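Local coordinates for protein cleavage stimulation factor 77 (Encephalitozoon cuniculi, PDB 2UY1) that probably takes part in mRNA 3'-end processing as a helical-repeat scaffold of the Suppressor of forked family and may bind mRNA, at residues S15-H20 with L47-L52; W170-A175 with D207-A212. All coordinates share one frame; numbering follows the deposited sequence.

Contact 1. Residues S15-H20 with L47-L52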
ATOM      1  N   SER A  15      -3.325  34.739  16.193  1.00 26.91           N
ATOM      2  CA  SER A  15      -2.272  35.477  15.517  1.00 26.33           C
ATOM      3  C   SER A  15      -2.751  36.846  15.069  1.00 25.50           C
ATOM      4  O   SER A  15      -2.013  37.797  15.234  1.00 25.24           O
ATOM      5  CB  SER A  15      -1.637  34.692  14.366  1.00 27.19           C
ATOM      6  OG  SER A  15      -2.601  34.353  13.393  1.00 28.96           O
ATOM      7  N   ALA A  16      -3.989  36.973  14.597  1.00 24.72           N
ATOM      8  CA  ALA A  16      -4.537  38.299  14.248  1.00 23.41           C
ATOM      9  C   ALA A  16      -4.567  39.198  15.460  1.00 23.59           C
ATOM     10  O   ALA A  16      -4.241  40.365  15.371  1.00 22.40           O
ATOM     11  CB  ALA A  16      -5.930  38.197  13.683  1.00 24.26           C
ATOM     12  N   ILE A  17      -5.002  38.640  16.586  1.00 22.86           N
ATOM     13  CA  ILE A  17      -5.012  39.332  17.826  1.00 21.48           C
ATOM     14  C   ILE A  17      -3.619  39.718  18.313  1.00 21.65           C
ATOM     15  O   ILE A  17      -3.484  40.838  18.835  1.00 21.74           O
ATOM     16  CB  ILE A  17      -5.733  38.511  18.918  1.00 20.08           C
ATOM     17  CG1 ILE A  17      -7.245  38.351  18.586  1.00 20.90           C
ATOM     18  CG2 ILE A  17      -5.609  39.178  20.211  1.00 20.81           C
ATOM     19  CD1 ILE A  17      -7.864  37.212  19.373  1.00 17.90           C
ATOM     20  N   MET A  18      -2.618  38.820  18.210  1.00 19.12           N
ATOM     21  CA  MET A  18      -1.281  39.183  18.658  1.00 19.44           C
ATOM     22  C   MET A  18      -0.710  40.330  17.820  1.00 19.24           C
ATOM     23  O   MET A  18      -0.115  41.282  18.359  1.00 19.35           O
ATOM     24  CB  MET A  18      -0.325  37.954  18.615  1.00 19.90           C
ATOM     25  CG  MET A  18       1.043  38.223  19.228  1.00 20.11           C
ATOM     26  SD  MET A  18       0.949  38.395  21.065  1.00 22.23           S
ATOM     27  CE  MET A  18       1.454  40.100  21.163  1.00 22.69           C
ATOM     28  N   GLU A  19      -0.876  40.221  16.502  1.00 17.90           N
ATOM     29  CA  GLU A  19      -0.450  41.246  15.571  1.00 19.10           C
ATOM     30  C   GLU A  19      -1.113  42.597  15.839  1.00 18.52           C
ATOM     31  O   GLU A  19      -0.473  43.593  15.755  1.00 17.49           O
ATOM     32  CB  GLU A  19      -0.777  40.836  14.132  1.00 18.36           C
ATOM     33  CG  GLU A  19      -0.040  39.521  13.682  1.00 20.95           C
ATOM     34  CD  GLU A  19      -0.610  38.896  12.397  1.00 21.72           C
ATOM     35  OE1 GLU A  19      -1.297  39.601  11.608  1.00 25.47           O
ATOM     36  OE2 GLU A  19      -0.302  37.701  12.116  1.00 27.61           O
ATOM     37  N   HIS A  20      -2.423  42.610  15.999  1.00 20.17           N
ATOM     38  CA  HIS A  20      -3.148  43.830  16.286  1.00 19.79           C
ATOM     39  C   HIS A  20      -2.655  44.473  17.576  1.00 20.31           C
ATOM     40  O   HIS A  20      -2.372  45.668  17.597  1.00 20.54           O
ATOM     41  CB  HIS A  20      -4.647  43.464  16.409  1.00 21.85           C
ATOM     42  CG  HIS A  20      -5.552  44.663  16.542  1.00 24.60           C
ATOM     43  ND1 HIS A  20      -5.194  45.915  16.073  1.00 28.07           N
ATOM     44  CD2 HIS A  20      -6.807  44.787  17.039  1.00 27.11           C
ATOM     45  CE1 HIS A  20      -6.188  46.762  16.305  1.00 30.74           C
ATOM     46  NE2 HIS A  20      -7.172  46.108  16.904  1.00 29.96           N
ATOM     47  N   LEU A  47       0.826  32.794  25.540  1.00 17.83           N
ATOM     48  CA  LEU A  47       1.640  33.457  26.543  1.00 18.03           C
ATOM     49  C   LEU A  47       2.266  34.815  26.085  1.00 16.03           C
ATOM     50  O   LEU A  47       2.467  35.685  26.893  1.00 14.98           O
ATOM     51  CB  LEU A  47       2.650  32.441  27.173  1.00 18.56           C
ATOM     52  CG  LEU A  47       3.540  32.910  28.365  1.00 19.19           C
ATOM     53  CD1 LEU A  47       2.781  33.174  29.695  1.00 21.95           C
ATOM     54  CD2 LEU A  47       4.648  31.921  28.632  1.00 22.34           C
ATOM     55  N   ASP A  48       2.610  34.981  24.805  1.00 14.75           N
ATOM     56  CA  ASP A  48       3.141  36.227  24.300  1.00 14.53           C
ATOM     57  C   ASP A  48       2.156  37.356  24.507  1.00 14.90           C
ATOM     58  O   ASP A  48       2.548  38.447  24.730  1.00 14.43           O
ATOM     59  CB  ASP A  48       3.507  36.136  22.802  1.00 13.64           C
ATOM     60  CG  ASP A  48       4.556  35.031  22.527  1.00 16.97           C
ATOM     61  OD1 ASP A  48       5.204  34.590  23.483  1.00 21.08           O
ATOM     62  OD2 ASP A  48       4.674  34.590  21.376  1.00 21.68           O
ATOM     63  N   LEU A  49       0.871  37.078  24.419  1.00 16.65           N
ATOM     64  CA  LEU A  49      -0.113  38.159  24.510  1.00 14.21           C
ATOM     65  C   LEU A  49      -0.230  38.624  25.951  1.00 15.56           C
ATOM     66  O   LEU A  49      -0.331  39.845  26.230  1.00 17.06           O
ATOM     67  CB  LEU A  49      -1.477  37.733  23.925  1.00 15.86           C
ATOM     68  CG  LEU A  49      -2.575  38.860  24.089  1.00 14.87           C
ATOM     69  CD1 LEU A  49      -2.348  40.048  23.156  1.00 13.75           C
ATOM     70  CD2 LEU A  49      -3.962  38.266  23.852  1.00 12.86           C
ATOM     71  N   TRP A  50      -0.155  37.671  26.874  1.00 15.21           N
ATOM     72  CA  TRP A  50      -0.205  37.928  28.317  1.00 14.38           C
ATOM     73  C   TRP A  50       1.080  38.598  28.792  1.00 15.69           C
ATOM     74  O   TRP A  50       1.017  39.419  29.698  1.00 15.44           O
ATOM     75  CB  TRP A  50      -0.426  36.631  29.118  1.00 15.00           C
ATOM     76  CG  TRP A  50      -1.889  36.160  29.178  1.00 12.40           C
ATOM     77  CD1 TRP A  50      -2.587  35.434  28.202  1.00 14.22           C
ATOM     78  CD2 TRP A  50      -2.782  36.330  30.258  1.00 13.06           C
ATOM     79  NE1 TRP A  50      -3.887  35.236  28.628  1.00 11.51           N
ATOM     80  CE2 TRP A  50      -4.029  35.746  29.885  1.00 12.64           C
ATOM     81  CE3 TRP A  50      -2.679  36.958  31.519  1.00 16.84           C
ATOM     82  CZ2 TRP A  50      -5.163  35.764  30.739  1.00 12.16           C
ATOM     83  CZ3 TRP A  50      -3.784  36.969  32.336  1.00 14.73           C
ATOM     84  CH2 TRP A  50      -5.015  36.357  31.948  1.00 13.25           C
ATOM     85  N   MET A  51       2.242  38.224  28.235  1.00 13.42           N
ATOM     86  CA  MET A  51       3.486  38.950  28.611  1.00 14.76           C
ATOM     87  C   MET A  51       3.537  40.422  28.163  1.00 14.15           C
ATOM     88  O   MET A  51       4.128  41.246  28.815  1.00 18.50           O
ATOM     89  CB  MET A  51       4.744  38.229  28.026  1.00 13.80           C
ATOM     90  CG  MET A  51       4.983  36.802  28.589  1.00 11.39           C
ATOM     91  SD  MET A  51       4.908  36.679  30.370  1.00 21.14           S
ATOM     92  CE  MET A  51       6.361  37.636  30.832  1.00 15.38           C
ATOM     93  N   LEU A  52       3.016  40.703  27.003  1.00 15.85           N
ATOM     94  CA  LEU A  52       2.812  42.039  26.508  1.00 16.20           C
ATOM     95  C   LEU A  52       1.919  42.825  27.434  1.00 17.78           C
ATOM     96  O   LEU A  52       2.236  43.991  27.755  1.00 18.37           O
ATOM     97  CB  LEU A  52       2.179  42.023  25.111  1.00 16.07           C
ATOM     98  CG  LEU A  52       2.132  43.438  24.491  1.00 16.32           C
ATOM     99  CD1 LEU A  52       3.628  44.068  24.429  1.00 20.50           C
ATOM    100  CD2 LEU A  52       1.473  43.483  23.143  1.00 18.01           C
TER

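Contact 2. Residues W170-A175 with D207-A212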
ATOM      1  N   TRP A 170       7.497  20.580  19.499  1.00 13.86           N
ATOM      2  CA  TRP A 170       6.112  20.967  19.433  1.00 13.27           C
ATOM      3  C   TRP A 170       5.533  20.887  18.065  1.00 13.97           C
ATOM      4  O   TRP A 170       6.006  21.529  17.141  1.00 14.30           O
ATOM      5  CB  TRP A 170       5.964  22.403  19.947  1.00 12.54           C
ATOM      6  CG  TRP A 170       4.566  22.856  20.222  1.00 13.62           C
ATOM      7  CD1 TRP A 170       3.945  23.895  19.647  1.00 14.40           C
ATOM      8  CD2 TRP A 170       3.645  22.336  21.217  1.00 14.10           C
ATOM      9  NE1 TRP A 170       2.672  24.088  20.195  1.00 14.26           N
ATOM     10  CE2 TRP A 170       2.477  23.152  21.172  1.00 14.95           C
ATOM     11  CE3 TRP A 170       3.695  21.266  22.109  1.00 11.11           C
ATOM     12  CZ2 TRP A 170       1.314  22.898  21.976  1.00 17.07           C
ATOM     13  CZ3 TRP A 170       2.596  21.027  22.927  1.00 14.08           C
ATOM     14  CH2 TRP A 170       1.381  21.839  22.832  1.00 15.72           C
ATOM     15  N   SER A 171       4.399  20.197  17.977  1.00 13.73           N
ATOM     16  CA  SER A 171       3.781  19.944  16.702  1.00 12.87           C
ATOM     17  C   SER A 171       2.432  19.388  17.060  1.00 12.22           C
ATOM     18  O   SER A 171       2.159  19.062  18.224  1.00 11.43           O
ATOM     19  CB  SER A 171       4.585  18.949  15.862  1.00 12.26           C
ATOM     20  OG  SER A 171       4.670  17.740  16.529  1.00  9.47           O
ATOM     21  N   VAL A 172       1.570  19.333  16.068  1.00 12.13           N
ATOM     22  CA  VAL A 172       0.271  18.657  16.292  1.00 11.42           C
ATOM     23  C   VAL A 172       0.485  17.290  16.870  1.00 10.95           C
ATOM     24  O   VAL A 172      -0.135  16.949  17.881  1.00 12.22           O
ATOM     25  CB  VAL A 172      -0.586  18.639  15.027  1.00 11.91           C
ATOM     26  CG1 VAL A 172      -1.968  17.914  15.256  1.00  9.98           C
ATOM     27  CG2 VAL A 172      -0.846  20.099  14.623  1.00 13.80           C
ATOM     28  N   LYS A 173       1.396  16.531  16.278  1.00  9.11           N
ATOM     29  CA  LYS A 173       1.617  15.191  16.726  1.00 11.07           C
ATOM     30  C   LYS A 173       2.147  15.119  18.153  1.00 12.76           C
ATOM     31  O   LYS A 173       1.708  14.256  18.927  1.00 12.16           O
ATOM     32  CB  LYS A 173       2.566  14.477  15.743  1.00 11.07           C
ATOM     33  CG  LYS A 173       2.871  13.085  16.143  1.00 14.84           C
ATOM     34  CD  LYS A 173       3.940  12.634  15.188  1.00 19.57           C
ATOM     35  CE  LYS A 173       4.569  11.325  15.625  1.00 27.65           C
ATOM     36  NZ  LYS A 173       4.113  10.222  14.716  1.00 30.96           N
ATOM     37  N   ASN A 174       3.116  16.000  18.504  1.00 12.23           N
ATOM     38  CA  ASN A 174       3.559  16.027  19.886  1.00 13.76           C
ATOM     39  C   ASN A 174       2.611  16.644  20.845  1.00 13.10           C
ATOM     40  O   ASN A 174       2.599  16.215  21.984  1.00 15.57           O
ATOM     41  CB  ASN A 174       4.984  16.635  20.046  1.00 11.75           C
ATOM     42  CG  ASN A 174       6.088  15.695  19.500  1.00 16.41           C
ATOM     43  OD1 ASN A 174       6.020  14.485  19.901  1.00 17.28           O
ATOM     44  ND2 ASN A 174       6.984  16.089  18.741  1.00 11.48           N
ATOM     45  N   ALA A 175       1.851  17.674  20.428  1.00 13.53           N
ATOM     46  CA  ALA A 175       0.644  18.095  21.181  1.00 13.77           C
ATOM     47  C   ALA A 175      -0.281  16.870  21.481  1.00 15.23           C
ATOM     48  O   ALA A 175      -0.675  16.634  22.667  1.00 13.73           O
ATOM     49  CB  ALA A 175      -0.149  19.291  20.472  1.00 10.88           C
ATOM     50  N   ASP A 207      -5.166  27.200  20.862  1.00 17.54           N
ATOM     51  CA  ASP A 207      -4.575  28.507  20.593  1.00 16.96           C
ATOM     52  C   ASP A 207      -3.340  28.352  19.771  1.00 15.77           C
ATOM     53  O   ASP A 207      -3.161  29.097  18.810  1.00 12.73           O
ATOM     54  CB  ASP A 207      -4.202  29.193  21.906  1.00 18.35           C
ATOM     55  CG  ASP A 207      -4.541  30.622  21.954  1.00 23.27           C
ATOM     56  OD1 ASP A 207      -3.656  31.416  21.570  1.00 24.28           O
ATOM     57  OD2 ASP A 207      -5.662  30.976  22.450  1.00 30.11           O
ATOM     58  N   SER A 208      -2.485  27.375  20.131  1.00 15.34           N
ATOM     59  CA  SER A 208      -1.195  27.224  19.410  1.00 17.07           C
ATOM     60  C   SER A 208      -1.382  26.791  17.931  1.00 16.66           C
ATOM     61  O   SER A 208      -0.659  27.209  17.019  1.00 16.81           O
ATOM     62  CB  SER A 208      -0.219  26.260  20.162  1.00 17.59           C
ATOM     63  OG  SER A 208       0.968  25.978  19.375  1.00 16.47           O
ATOM     64  N   PHE A 209      -2.346  25.907  17.687  1.00 16.75           N
ATOM     65  CA  PHE A 209      -2.651  25.417  16.340  1.00 14.02           C
ATOM     66  C   PHE A 209      -4.126  25.737  15.968  1.00 14.87           C
ATOM     67  O   PHE A 209      -4.902  24.872  15.587  1.00 11.96           O
ATOM     68  CB  PHE A 209      -2.436  23.891  16.295  1.00 15.87           C
ATOM     69  CG  PHE A 209      -1.031  23.460  16.658  1.00 12.80           C
ATOM     70  CD1 PHE A 209       0.029  23.720  15.776  1.00 17.08           C
ATOM     71  CD2 PHE A 209      -0.768  22.782  17.852  1.00 12.02           C
ATOM     72  CE1 PHE A 209       1.320  23.340  16.097  1.00 12.72           C
ATOM     73  CE2 PHE A 209       0.516  22.401  18.168  1.00 15.51           C
ATOM     74  CZ  PHE A 209       1.556  22.716  17.313  1.00 12.78           C
ATOM     75  N   TYR A 210      -4.488  27.001  16.095  1.00 14.40           N
ATOM     76  CA  TYR A 210      -5.858  27.440  15.919  1.00 16.25           C
ATOM     77  C   TYR A 210      -6.503  27.090  14.543  1.00 14.18           C
ATOM     78  O   TYR A 210      -7.694  27.085  14.393  1.00 16.11           O
ATOM     79  CB  TYR A 210      -5.906  28.963  16.138  1.00 16.30           C
ATOM     80  CG  TYR A 210      -5.070  29.757  15.158  1.00 18.90           C
ATOM     81  CD1 TYR A 210      -5.574  30.142  13.932  1.00 21.51           C
ATOM     82  CD2 TYR A 210      -3.772  30.154  15.487  1.00 19.07           C
ATOM     83  CE1 TYR A 210      -4.800  30.851  13.048  1.00 19.15           C
ATOM     84  CE2 TYR A 210      -3.023  30.865  14.645  1.00 17.51           C
ATOM     85  CZ  TYR A 210      -3.538  31.202  13.415  1.00 20.51           C
ATOM     86  OH  TYR A 210      -2.740  31.881  12.560  1.00 19.28           O
ATOM     87  N   TYR A 211      -5.684  26.777  13.570  1.00 14.12           N
ATOM     88  CA  TYR A 211      -6.059  26.679  12.146  1.00 14.20           C
ATOM     89  C   TYR A 211      -6.156  25.215  11.746  1.00 13.21           C
ATOM     90  O   TYR A 211      -6.618  24.897  10.650  1.00 15.01           O
ATOM     91  CB  TYR A 211      -4.996  27.406  11.298  1.00 14.47           C
ATOM     92  CG  TYR A 211      -3.588  26.919  11.681  1.00 16.64           C
ATOM     93  CD1 TYR A 211      -3.131  25.675  11.245  1.00 17.70           C
ATOM     94  CD2 TYR A 211      -2.740  27.677  12.508  1.00 18.72           C
ATOM     95  CE1 TYR A 211      -1.882  25.154  11.621  1.00 15.51           C
ATOM     96  CE2 TYR A 211      -1.440  27.154  12.888  1.00 14.03           C
ATOM     97  CZ  TYR A 211      -1.049  25.895  12.395  1.00 14.65           C
ATOM     98  OH  TYR A 211       0.145  25.310  12.698  1.00 16.12           O
ATOM     99  N   ALA A 212      -5.721  24.320  12.634  1.00 12.03           N
ATOM    100  CA  ALA A 212      -5.669  22.880  12.376  1.00 13.25           C
ATOM    101  C   ALA A 212      -6.926  22.129  12.853  1.00 12.82           C
ATOM    102  O   ALA A 212      -7.146  21.986  14.040  1.00 14.74           O
ATOM    103  CB  ALA A 212      -4.440  22.251  13.057  1.00 12.70           C
TER

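Contact 1. Residues S15-H20 with L47-L52
Met18 is the main bump of this contact, and the hollow it fills is floored by the backbone between Asp48 and Leu49. Its SD lies 3.6 Å from Leu49 N and so rests on the helix backbone. Asp48 CB stands 3.8 Å from the same Met18 SD. With CG anti to the backbone N (chi1 -173°) the chain leaves its own helix, and bends at the next two torsions then turn the methyl along the neighbouring one. There Met18 CE meets Leu52 CD2 at 3.9 Å, while the Leu49 CB closes in on Met18 SD at 3.8 Å. Asp48 CB, Leu49 CB and Leu52 CD2 make the walls of the hollow, Asp48 being the exposed residue of the three. A second, smaller fit lies beside it: Ile17 CG2 slants across Leu49 CD2 at 4.1 Å. Both Ile17 and Leu49 also touch helix 30-40, Ile17 through Leu36 and Cys40 and Leu49 through Phe37, while Ala21 and Tyr25, further along helix 14-26, continue the packing against Leu52. The two segments run in nearly the same direction, their axes 10.1 Å apart at an angle of 25°. Near-parallel packing of a helix against the next but one, with the intervening helix joining the same apolar core, is characteristic of the right-handed alpha-alpha superhelices built from TPR-like HAT repeats.

Contact 2. Residues W170-A175 with D207-A212
Phe209 pushes its ring from the end of helix 191-208 between Trp170 and Val172, at the start of helix 172-183. It is the first residue to leave the helical conformation, and its CB already points at segment 170-175. CG, set anti to the carbonyl carbon (chi1 -58°), carries the ring in between the two side chains. At the root of the ring, CG and CD1 of Phe209 each lie 3.9 Å from the Val172 CG2, a methyl that covers one face in a CH-pi contact; CD2 still faces the same methyl. Further out, Phe209 CE1 comes near the Val172 backbone N, while Phe209 CE2 lies over the indole, near Trp170 NE1 and CE2, with Ala175 CB beyond at 3.9 Å from Phe209 CE2. CZ and CE2 of Phe209 both lie 3.4 Å from Trp170 NE1, and Phe209 CZ is also 3.5 Å from Ser171 C. The phenyl and the five-membered indole ring are inclined by 25° and offset, leaving only the tip of the phenyl on the indole face. The Ser208 OG lies over the opposite face of the phenyl from Val172 and takes the indole N-H in a short bond, 2.7 Å from Trp170 NE1 to Ser208 OG, in the indole plane and nearly straight at 177°. Ser171 caps helix 172-183, its OG accepting from the Asn174 N. The chemistry is therefore mainly apolar and aromatic, with one directional bond that satisfies the indole nitrogen and fixes how the indole is turned over the phenylalanine.

Contact 1 and contact 2 follow one another along the chain, yet folding brings their centres to within about 17 Å of one another. They meet directly where the Ser15 OG and the Tyr210 OH stand 2.6 Å apart, probably hydrogen-bonded. Asp207 OD2 adds a bond, accepting from the backbone N of Tyr45, just ahead of segment 47-52, and Pro14 packs on both Asp207 and Tyr210. The N-terminal helices around contact 1, whose centre is about 24 Å from that of the chain, are thereby tied to the turn after helix 191-208 in contact 2, whose centre is about 9 Å from that of the chain. Both contacts belong to the same Suppressor of forked family region.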